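PDB 3U55: phosphoribosylaminoimidazole-succinocarboxamide synthase from Pyrococcus horikoshii, which catalyses the ATP-dependent joining of L-aspartate to carboxyaminoimidazole ribonucleotide, giving SAICAR in de novo purine biosynthesis. Local coordinates for residues Leu52-Phe57 / Thr67-Val72; Ile79-Asp84 / Asp185-Asp190; Val91-Asn94 / Gly98-Lys101; Pro115-Tyr120 / Ile152-Asn157. All coordinates share one frame; numbering follows the deposited sequence. Where two conformers were deposited one is given.

Interaction 1 of 4, residues Leu52-Phe57 / Thr67-Val72; sequences LSVIFF and THFIGV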
# COMPACT_ATOMS: atom_id res chain seq x y z
N LEU A 52 -17.75 -14.18 -21.47
CA LEU A 52 -18.02 -13.85 -20.06
C LEU A 52 -17.86 -12.35 -19.77
O LEU A 52 -18.63 -11.79 -18.99
CB LEU A 52 -17.16 -14.71 -19.14
CG LEU A 52 -17.56 -16.19 -19.11
CD1 LEU A 52 -16.47 -17.04 -18.49
CD2 LEU A 52 -18.90 -16.40 -18.40
N SER A 53 -16.88 -11.72 -20.41
CA SER A 53 -16.71 -10.27 -20.27
C SER A 53 -17.96 -9.53 -20.75
O SER A 53 -18.47 -8.65 -20.06
CB SER A 53 -15.48 -9.78 -21.03
OG SER A 53 -14.28 -10.16 -20.39
N VAL A 54 -18.45 -9.92 -21.92
CA VAL A 54 -19.67 -9.35 -22.49
C VAL A 54 -20.84 -9.49 -21.52
O VAL A 54 -21.55 -8.52 -21.24
CB VAL A 54 -20.00 -9.98 -23.87
CG1 VAL A 54 -21.39 -9.57 -24.35
CG2 VAL A 54 -18.97 -9.57 -24.89
N ILE A 55 -21.03 -10.70 -21.00
CA ILE A 55 -22.10 -10.96 -20.03
C ILE A 55 -21.99 -10.01 -18.82
O ILE A 55 -22.97 -9.36 -18.45
CB ILE A 55 -22.11 -12.43 -19.56
CG1 ILE A 55 -22.58 -13.35 -20.69
CG2 ILE A 55 -23.00 -12.60 -18.33
CD1 ILE A 55 -22.19 -14.80 -20.53
N PHE A 56 -20.80 -9.93 -18.23
CA PHE A 56 -20.60 -9.08 -17.06
C PHE A 56 -20.74 -7.59 -17.37
O PHE A 56 -21.38 -6.87 -16.61
CB PHE A 56 -19.26 -9.37 -16.38
CG PHE A 56 -19.18 -10.74 -15.73
CD1 PHE A 56 -20.15 -11.16 -14.82
CD2 PHE A 56 -18.11 -11.59 -16.01
CE1 PHE A 56 -20.07 -12.42 -14.21
CE2 PHE A 56 -18.01 -12.84 -15.40
CZ PHE A 56 -18.99 -13.26 -14.50
N PHE A 57 -20.16 -7.13 -18.48
CA PHE A 57 -20.31 -5.72 -18.89
C PHE A 57 -21.77 -5.32 -19.07
O PHE A 57 -22.18 -4.25 -18.62
CB PHE A 57 -19.55 -5.40 -20.19
CG PHE A 57 -18.05 -5.34 -20.04
CD1 PHE A 57 -17.46 -4.76 -18.92
CD2 PHE A 57 -17.22 -5.83 -21.05
CE1 PHE A 57 -16.06 -4.69 -18.80
CE2 PHE A 57 -15.83 -5.76 -20.94
CZ PHE A 57 -15.25 -5.20 -19.82
N THR A 67 -19.14 1.36 -18.65
CA THR A 67 -18.06 0.48 -19.08
C THR A 67 -17.63 0.82 -20.50
O THR A 67 -18.35 1.52 -21.23
CB THR A 67 -18.44 -1.02 -19.05
OG1 THR A 67 -19.23 -1.35 -20.20
CG2 THR A 67 -19.20 -1.39 -17.77
N HIS A 68 -16.47 0.32 -20.91
CA HIS A 68 -15.96 0.58 -22.25
C HIS A 68 -16.62 -0.29 -23.33
O HIS A 68 -16.31 -0.14 -24.51
CB HIS A 68 -14.43 0.54 -22.30
CG HIS A 68 -13.83 -0.84 -22.18
ND1 HIS A 68 -12.53 -1.11 -22.56
CD2 HIS A 68 -14.34 -2.00 -21.71
CE1 HIS A 68 -12.27 -2.39 -22.34
NE2 HIS A 68 -13.35 -2.95 -21.83
N PHE A 69 -17.54 -1.17 -22.93
CA PHE A 69 -18.17 -2.09 -23.88
C PHE A 69 -19.09 -1.37 -24.87
O PHE A 69 -20.01 -0.67 -24.47
CB PHE A 69 -18.94 -3.20 -23.15
CG PHE A 69 -19.67 -4.14 -24.08
CD1 PHE A 69 -18.96 -4.99 -24.93
CD2 PHE A 69 -21.06 -4.16 -24.13
CE1 PHE A 69 -19.63 -5.86 -25.80
CE2 PHE A 69 -21.74 -5.02 -25.00
CZ PHE A 69 -21.02 -5.87 -25.83
N ILE A 70 -18.83 -1.57 -26.16
CA ILE A 70 -19.71 -1.06 -27.22
C ILE A 70 -20.45 -2.21 -27.92
O ILE A 70 -21.68 -2.21 -27.99
CB ILE A 70 -18.94 -0.18 -28.25
CG1 ILE A 70 -18.41 1.09 -27.57
CG2 ILE A 70 -19.86 0.19 -29.44
CD1 ILE A 70 -17.44 1.91 -28.41
N GLY A 71 -19.70 -3.20 -28.41
CA GLY A 71 -20.30 -4.35 -29.08
C GLY A 71 -19.34 -5.48 -29.37
O GLY A 71 -18.14 -5.40 -29.09
N VAL A 72 -19.88 -6.55 -29.95
CA VAL A 72 -19.08 -7.70 -30.39
C VAL A 72 -18.73 -7.56 -31.86
O VAL A 72 -19.52 -7.04 -32.65
CB VAL A 72 -19.79 -9.06 -30.12
CG1 VAL A 72 -19.84 -9.35 -28.63
CG2 VAL A 72 -21.20 -9.06 -30.70

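Interaction 2 of 4, residues Ile79-Asp84 / Asp185-Asp190; sequences IVEKLD and DIVLAD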
# COMPACT_ATOMS: atom_id res chain seq x y z
N ILE A 79 -15.69 -4.69 -29.50
CA ILE A 79 -15.48 -3.28 -29.82
C ILE A 79 -15.66 -2.51 -28.52
O ILE A 79 -16.69 -2.65 -27.85
CB ILE A 79 -16.45 -2.76 -30.89
CG1 ILE A 79 -16.39 -3.64 -32.14
CG2 ILE A 79 -16.09 -1.32 -31.26
CD1 ILE A 79 -17.56 -3.44 -33.07
N VAL A 80 -14.65 -1.72 -28.18
CA VAL A 80 -14.60 -0.99 -26.92
C VAL A 80 -14.29 0.49 -27.16
O VAL A 80 -13.67 0.84 -28.17
CB VAL A 80 -13.58 -1.62 -25.91
CG1 VAL A 80 -13.99 -3.05 -25.54
CG2 VAL A 80 -12.15 -1.59 -26.45
N GLU A 81 -14.75 1.33 -26.24
CA GLU A 81 -14.51 2.77 -26.28
C GLU A 81 -13.04 3.07 -25.98
O GLU A 81 -12.46 2.48 -25.06
CB GLU A 81 -15.41 3.43 -25.24
CG GLU A 81 -15.39 4.94 -25.22
CD GLU A 81 -16.28 5.50 -24.12
OE1 GLU A 81 -16.79 4.71 -23.29
OE2 GLU A 81 -16.46 6.73 -24.09
N LYS A 82 -12.43 3.96 -26.76
CA LYS A 82 -11.09 4.47 -26.45
C LYS A 82 -11.14 5.38 -25.22
O LYS A 82 -12.03 6.24 -25.11
CB LYS A 82 -10.48 5.21 -27.64
CG LYS A 82 -9.00 5.58 -27.45
CD LYS A 82 -8.41 6.32 -28.65
CE LYS A 82 -6.91 6.50 -28.47
NZ LYS A 82 -6.28 7.31 -29.54
N LEU A 83 -10.20 5.18 -24.30
CA LEU A 83 -10.14 5.97 -23.06
C LEU A 83 -8.71 6.40 -22.78
O LEU A 83 -7.76 5.78 -23.24
CB LEU A 83 -10.63 5.13 -21.88
CG LEU A 83 -12.03 4.51 -21.91
CD1 LEU A 83 -12.16 3.47 -20.79
CD2 LEU A 83 -13.13 5.56 -21.80
N ASP A 84 -8.57 7.48 -22.01
CA ASP A 84 -7.30 7.83 -21.39
C ASP A 84 -7.20 6.96 -20.14
O ASP A 84 -7.89 7.20 -19.15
CB ASP A 84 -7.26 9.31 -21.02
CG ASP A 84 -7.06 10.22 -22.23
OD1 ASP A 84 -6.55 9.74 -23.27
OD2 ASP A 84 -7.40 11.41 -22.14
N ASP A 185 -15.63 11.50 -17.53
CA ASP A 185 -16.24 10.46 -16.69
C ASP A 185 -15.32 9.25 -16.57
O ASP A 185 -14.61 8.90 -17.51
CB ASP A 185 -17.59 10.01 -17.25
CG ASP A 185 -18.66 11.09 -17.16
OD1 ASP A 185 -19.56 11.08 -18.02
OD2 ASP A 185 -18.61 11.93 -16.25
N ILE A 186 -15.38 8.58 -15.42
CA ILE A 186 -14.55 7.41 -15.16
C ILE A 186 -15.28 6.15 -15.62
O ILE A 186 -16.40 5.87 -15.18
CB ILE A 186 -14.13 7.36 -13.68
CG1 ILE A 186 -13.30 8.61 -13.34
CG2 ILE A 186 -13.34 6.07 -13.38
CD1 ILE A 186 -13.02 8.81 -11.86
N VAL A 187 -14.61 5.41 -16.49
CA VAL A 187 -15.21 4.29 -17.21
C VAL A 187 -14.44 2.99 -16.95
O VAL A 187 -13.22 2.96 -17.04
CB VAL A 187 -15.23 4.60 -18.74
CG1 VAL A 187 -15.81 3.44 -19.53
CG2 VAL A 187 -16.01 5.89 -19.02
N LEU A 188 -15.19 1.94 -16.62
CA LEU A 188 -14.62 0.61 -16.40
C LEU A 188 -14.12 0.02 -17.73
O LEU A 188 -14.87 -0.01 -18.72
CB LEU A 188 -15.66 -0.32 -15.77
CG LEU A 188 -15.18 -1.72 -15.42
CD1 LEU A 188 -14.02 -1.62 -14.46
CD2 LEU A 188 -16.31 -2.55 -14.84
N ALA A 189 -12.88 -0.44 -17.74
CA ALA A 189 -12.24 -0.94 -18.96
C ALA A 189 -11.75 -2.38 -18.82
O ALA A 189 -12.32 -3.15 -18.04
CB ALA A 189 -11.09 -0.00 -19.37
N ASP A 190 -10.71 -2.74 -19.59
CA ASP A 190 -10.12 -4.09 -19.56
C ASP A 190 -11.19 -5.19 -19.71
O ASP A 190 -12.08 -5.08 -20.56
CB ASP A 190 -9.23 -4.29 -18.31
CG ASP A 190 -8.26 -5.46 -18.46
OD1 ASP A 190 -8.31 -6.39 -17.62
OD2 ASP A 190 -7.47 -5.47 -19.42

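Interaction 3 of 4, residues Val91-Asn94 / Gly98-Lys101; sequences VVRN and GSLK. With SO4 (sulfate ion), chain B.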
# COMPACT_ATOMS: atom_id res chain seq x y z
N VAL A 91 -8.03 -3.79 -7.16
CA VAL A 91 -8.40 -5.13 -6.70
C VAL A 91 -9.41 -5.05 -5.54
O VAL A 91 -9.14 -4.39 -4.53
CB VAL A 91 -7.14 -5.94 -6.30
CG1 VAL A 91 -7.53 -7.32 -5.83
CG2 VAL A 91 -6.13 -6.00 -7.47
N VAL A 92 -10.56 -5.70 -5.69
CA VAL A 92 -11.55 -5.78 -4.61
C VAL A 92 -11.54 -7.21 -4.07
O VAL A 92 -11.57 -8.15 -4.84
CB VAL A 92 -12.98 -5.39 -5.09
CG1 VAL A 92 -13.97 -5.41 -3.91
CG2 VAL A 92 -12.99 -4.01 -5.71
N ARG A 93 -11.49 -7.36 -2.75
CA ARG A 93 -11.36 -8.68 -2.13
C ARG A 93 -12.43 -8.88 -1.04
O ARG A 93 -12.58 -8.05 -0.15
CB ARG A 93 -9.94 -8.88 -1.56
CG ARG A 93 -8.83 -8.11 -2.34
CD ARG A 93 -7.40 -8.42 -1.85
NE ARG A 93 -6.98 -9.72 -2.36
CZ ARG A 93 -5.97 -9.96 -3.19
NH1 ARG A 93 -5.15 -9.01 -3.62
NH2 ARG A 93 -5.78 -11.21 -3.56
N ASN A 94 -13.16 -9.99 -1.16
CA ASN A 94 -14.21 -10.38 -0.22
C ASN A 94 -13.77 -11.53 0.69
O ASN A 94 -14.20 -11.63 1.85
CB ASN A 94 -15.45 -10.83 -0.99
CG ASN A 94 -16.03 -9.73 -1.85
OD1 ASN A 94 -16.35 -8.64 -1.36
ND2 ASN A 94 -16.18 -10.00 -3.14
N GLY A 98 -4.67 -15.37 -2.53
CA GLY A 98 -3.58 -14.75 -3.28
C GLY A 98 -2.62 -13.93 -2.44
O GLY A 98 -2.23 -14.34 -1.34
N SER A 99 -2.26 -12.75 -2.96
CA SER A 99 -1.23 -11.89 -2.34
C SER A 99 -1.63 -11.34 -0.98
O SER A 99 -0.77 -10.94 -0.19
CB SER A 99 -0.83 -10.75 -3.29
OG SER A 99 -1.77 -9.69 -3.27
N LEU A 100 -2.93 -11.30 -0.69
CA LEU A 100 -3.40 -10.78 0.59
C LEU A 100 -2.84 -11.57 1.78
O LEU A 100 -2.60 -11.00 2.85
CB LEU A 100 -4.93 -10.71 0.65
CG LEU A 100 -5.55 -10.02 1.87
CD1 LEU A 100 -5.04 -8.59 2.06
CD2 LEU A 100 -7.08 -10.05 1.78
N LYS A 101 -2.63 -12.87 1.58
CA LYS A 101 -2.06 -13.74 2.61
C LYS A 101 -0.65 -13.33 3.04
O LYS A 101 -0.18 -13.72 4.11
CB LYS A 101 -2.02 -15.20 2.12
CG LYS A 101 -3.40 -15.83 1.88
CD LYS A 101 -3.28 -17.29 1.45
CE LYS A 101 -2.50 -17.44 0.15
NZ LYS A 101 -2.56 -18.82 -0.39
S SO4 B . -3.25 -11.45 -6.27
O1 SO4 B . -3.93 -11.90 -5.07
O2 SO4 B . -3.92 -11.98 -7.46
O3 SO4 B . -3.26 -9.99 -6.28
O4 SO4 B . -1.88 -11.94 -6.27

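Interaction 4 of 4, residues Pro115-Tyr120 / Ile152-Asn157; sequences PIVELY and IALKVN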
# COMPACT_ATOMS: atom_id res chain seq x y z
N PRO A 115 -15.41 -5.55 2.36
CA PRO A 115 -14.47 -5.68 1.24
C PRO A 115 -13.19 -4.84 1.43
O PRO A 115 -13.24 -3.75 2.01
CB PRO A 115 -15.27 -5.16 0.04
CG PRO A 115 -16.70 -5.31 0.44
CD PRO A 115 -16.72 -5.05 1.91
N ILE A 116 -12.06 -5.37 0.96
CA ILE A 116 -10.81 -4.62 0.89
C ILE A 116 -10.62 -4.12 -0.55
O ILE A 116 -10.87 -4.86 -1.49
CB ILE A 116 -9.59 -5.51 1.30
CG1 ILE A 116 -9.61 -5.77 2.81
CG2 ILE A 116 -8.26 -4.87 0.88
CD1 ILE A 116 -8.58 -6.81 3.28
N VAL A 117 -10.21 -2.87 -0.71
CA VAL A 117 -9.86 -2.36 -2.04
C VAL A 117 -8.38 -2.01 -2.03
O VAL A 117 -7.90 -1.32 -1.12
CB VAL A 117 -10.70 -1.12 -2.46
CG1 VAL A 117 -10.32 -0.62 -3.87
CG2 VAL A 117 -12.19 -1.44 -2.40
N GLU A 118 -7.64 -2.53 -3.01
CA GLU A 118 -6.21 -2.28 -3.14
C GLU A 118 -5.94 -1.62 -4.47
O GLU A 118 -6.53 -2.00 -5.49
CB GLU A 118 -5.40 -3.57 -3.03
CG GLU A 118 -5.50 -4.26 -1.67
CD GLU A 118 -4.96 -5.68 -1.67
OE1 GLU A 118 -4.65 -6.23 -2.76
OE2 GLU A 118 -4.86 -6.28 -0.58
N LEU A 119 -5.05 -0.64 -4.46
CA LEU A 119 -4.62 0.02 -5.70
C LEU A 119 -3.21 -0.42 -6.03
O LEU A 119 -2.34 -0.43 -5.15
CB LEU A 119 -4.65 1.54 -5.54
CG LEU A 119 -5.98 2.15 -5.07
CD1 LEU A 119 -5.82 3.64 -4.74
CD2 LEU A 119 -7.04 1.96 -6.14
N TYR A 120 -2.99 -0.79 -7.29
CA TYR A 120 -1.67 -1.17 -7.78
C TYR A 120 -1.28 -0.27 -8.93
O TYR A 120 -2.09 0.01 -9.81
CB TYR A 120 -1.62 -2.64 -8.21
CG TYR A 120 -1.78 -3.59 -7.05
CD1 TYR A 120 -0.67 -4.06 -6.35
CD2 TYR A 120 -3.06 -3.98 -6.63
CE1 TYR A 120 -0.81 -4.91 -5.27
CE2 TYR A 120 -3.21 -4.83 -5.54
CZ TYR A 120 -2.08 -5.30 -4.87
OH TYR A 120 -2.23 -6.13 -3.80
N ILE A 152 -17.06 3.09 -7.54
CA ILE A 152 -17.45 2.26 -8.67
C ILE A 152 -17.08 0.79 -8.40
O ILE A 152 -17.92 -0.10 -8.53
CB ILE A 152 -16.82 2.73 -10.01
CG1 ILE A 152 -17.33 4.13 -10.40
CG2 ILE A 152 -17.14 1.74 -11.13
CD1 ILE A 152 -16.46 4.83 -11.48
N ALA A 153 -15.83 0.55 -8.01
CA ALA A 153 -15.34 -0.80 -7.76
C ALA A 153 -16.17 -1.52 -6.69
O ALA A 153 -16.49 -2.71 -6.84
CB ALA A 153 -13.86 -0.77 -7.35
N LEU A 154 -16.52 -0.81 -5.62
CA LEU A 154 -17.33 -1.39 -4.55
C LEU A 154 -18.77 -1.69 -4.99
O LEU A 154 -19.35 -2.68 -4.57
CB LEU A 154 -17.31 -0.51 -3.30
CG LEU A 154 -16.01 -0.55 -2.50
CD1 LEU A 154 -16.02 0.51 -1.41
CD2 LEU A 154 -15.74 -1.93 -1.91
N LYS A 155 -19.34 -0.82 -5.84
CA LYS A 155 -20.66 -1.09 -6.41
C LYS A 155 -20.63 -2.31 -7.34
O LYS A 155 -21.47 -3.21 -7.23
CB LYS A 155 -21.23 0.14 -7.12
CG LYS A 155 -22.57 -0.11 -7.79
CD LYS A 155 -23.22 1.16 -8.33
CE LYS A 155 -24.45 0.78 -9.16
NZ LYS A 155 -25.12 1.99 -9.73
N VAL A 156 -19.65 -2.33 -8.25
CA VAL A 156 -19.39 -3.49 -9.12
C VAL A 156 -19.30 -4.76 -8.29
O VAL A 156 -19.92 -5.79 -8.63
CB VAL A 156 -18.09 -3.30 -9.95
CG1 VAL A 156 -17.68 -4.61 -10.64
CG2 VAL A 156 -18.27 -2.16 -10.97
N ASN A 157 -18.54 -4.70 -7.20
CA ASN A 157 -18.43 -5.84 -6.29
C ASN A 157 -19.79 -6.34 -5.84
O ASN A 157 -20.07 -7.52 -5.96
CB ASN A 157 -17.54 -5.50 -5.10
CG ASN A 157 -17.29 -6.71 -4.19
OD1 ASN A 157 -17.05 -7.83 -4.66
ND2 ASN A 157 -17.34 -6.47 -2.89

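Interaction 1 of 4, residues Leu52-Phe57 / Thr67-Val72
Helix 45-62 packs here on the four-stranded antiparallel sheet, over its outermost strand 69-72, with F57 meeting T67, H68 and F69 where the chain enters that strand. The axes of helix 52-57 and strand 69-72 pass 9.7 Å apart, their directions at 136°. H68 turns the edge of its imidazole toward the face of the F57 ring in an offset edge-to-face pair, planes at 78° and ring centroids 5.3 Å apart; NE2 of H68 lies 3.6 Å from CZ of F57. That nitrogen also makes a weak hydrogen bond to the backbone O of D190, which helps to fix the imidazole. Just before the strand, T67 and F69 form an ST turn: OG1 of T67 accepts the backbone N-H of F69, while CB of T67 sits 3.9 Å from CD1 of F57. Further along, I70 and G71 both face I79 in a classic beta bulge. F69 brings its CB to 3.7 Å from CB of F57, and with CG anti to the backbone N (chi1 177°) its ring extends to V54, whose CG2 is 3.9 Å from CE1 of F69. The same methyl touches CG1 of V72 at 3.8 Å. L78 of strand 77-81 packs on V54, F69 and V72 alike.

Interaction 2 of 4, residues Ile79-Asp84 / Asp185-Asp190
L83 and V187 set their side chains at about a right angle, the forked end of the leucine straddling the branch point of the valine. CD2 of L83 lies 3.8 Å from CB of V187 and CD1 of L83 3.9 Å from the same carbon, while each leucine methyl also rests on one valine methyl. CD1 of L83 reaches on to CB of A189, at 3.9 Å, so one methyl bridges two residues of 185-190 whose CB atoms both face segment 79-84. E81 comes from another direction. Its chain is fully extended, CG anti to the backbone N (chi1 -175°), and crosses V187 nearly perpendicularly, with OE1 of E81 4.1 Å from CG1 of V187. D181 touches both E81 and V187. Segment 79-84 leaves strand 77-81 of the four-stranded sheet and, through K82 and L83, enters strand 84-93 of the six-stranded sheet, which also holds strand 186-188; L83 thus sits at the passage between the sheets. H68 bonds through its backbone to E81 and L188. No hydrogen bond joins 79-84 directly to 185-190, so the contact rests on nondirectional packing of aliphatic groups, and toward V187 the E81 carboxylate makes no more than a van der Waals contact.

Interaction 3 of 4, residues Val91-Asn94 / Gly98-Lys101
R93, near the end of strand 84-93, faces L100 in a short 3-10 turn, their CA atoms 8.7 Å apart and the turn held by a hydrogen bond from K101 N to G98 O. The arginine chain bends at its third torsion (chi3 76°) and runs past the L100 side chain in the opposite sense. CB of L100 lies over one face of the guanidinium, off its middle, 3.8 Å from NE of R93. A sulfate ion takes the edge of the same group, in its plane. NH2 of R93 points nearly straight at sulfate O1, in a bond modelled so short that its exact length is doubtful. NH1 of R93 adds a weak bond to sulfate O3, and the backbone N of S99 donates to O1 over 2.8 Å, so O1 is gripped from both segments. G98, with positive phi, brings its CA to 3.4 Å from O1. E118 pairs with NH1 of R93 in a salt bridge that helps to orient the guanidinium, R198 also binds the sulfate, and H135 of the second subunit packs on L100. The ion probably came from the crystallisation liquor, and its place is consistent with a site for the phosphate of the ribonucleotide substrate.

Interaction 4 of 4, residues Pro115-Tyr120 / Ile152-Asn157
Strand 115-120 and helix segment 152-157 pass with their axes 9.9 Å apart at 137°, and the CA atoms of P115 and L154 are the nearest across, at 7.8 Å. L154 starts off to one side, but its CD2 methyl reaches the strand, touching CG2 of V117 at 3.6 Å and CB of P115 at 3.8 Å. Its CG also rests on CG2 of V117, the two side chains meeting at a slant. One helical turn along, N157 holds CG anti to its backbone N (chi1 -175°), which aims the amide at the proline ring: ND2 of N157 lies 3.6 Å from CG of P115. This is packing, since the prolyl carbons offer no acceptor; at the other end of the amide, OD1 of N157 accepts from ND2 of N94. Away from the helix, the hydroxyl of Y120 donates to OE1 of E118 across 2.6 Å, from well above the carboxylate plane. Y134 of the second subunit packs on both V117 and L154, so the contact forms part of the interface between the two subunits. Helix 143-165 thus lies across the six-stranded sheet, with A153 and N157 on V92 of strand 84-93 and V156 on F174 of strand 169-180.

Overall arrangement
From the N terminus, interaction 1 closes first, a short loop that folds helix 45-62 back onto edge strand 69-72. Interaction 2 opens next on strand 77-81, the neighbour of 69-72, and spans about a hundred residues to reach strand 186-188, linking the two larger sheets. Within that span interactions 3 and 4 follow in series: 91-94 with 98-101 closes a tight loop at the end of strand 84-93, then 115-120 with 152-157 lays helix 143-165 on the six-stranded sheet. These two touch, through paired strands 84-93 and 111-121, and both meet the second subunit. Interactions 1 and 3 lie on opposite sides of the chain's centre, about 24 Å apart between centres.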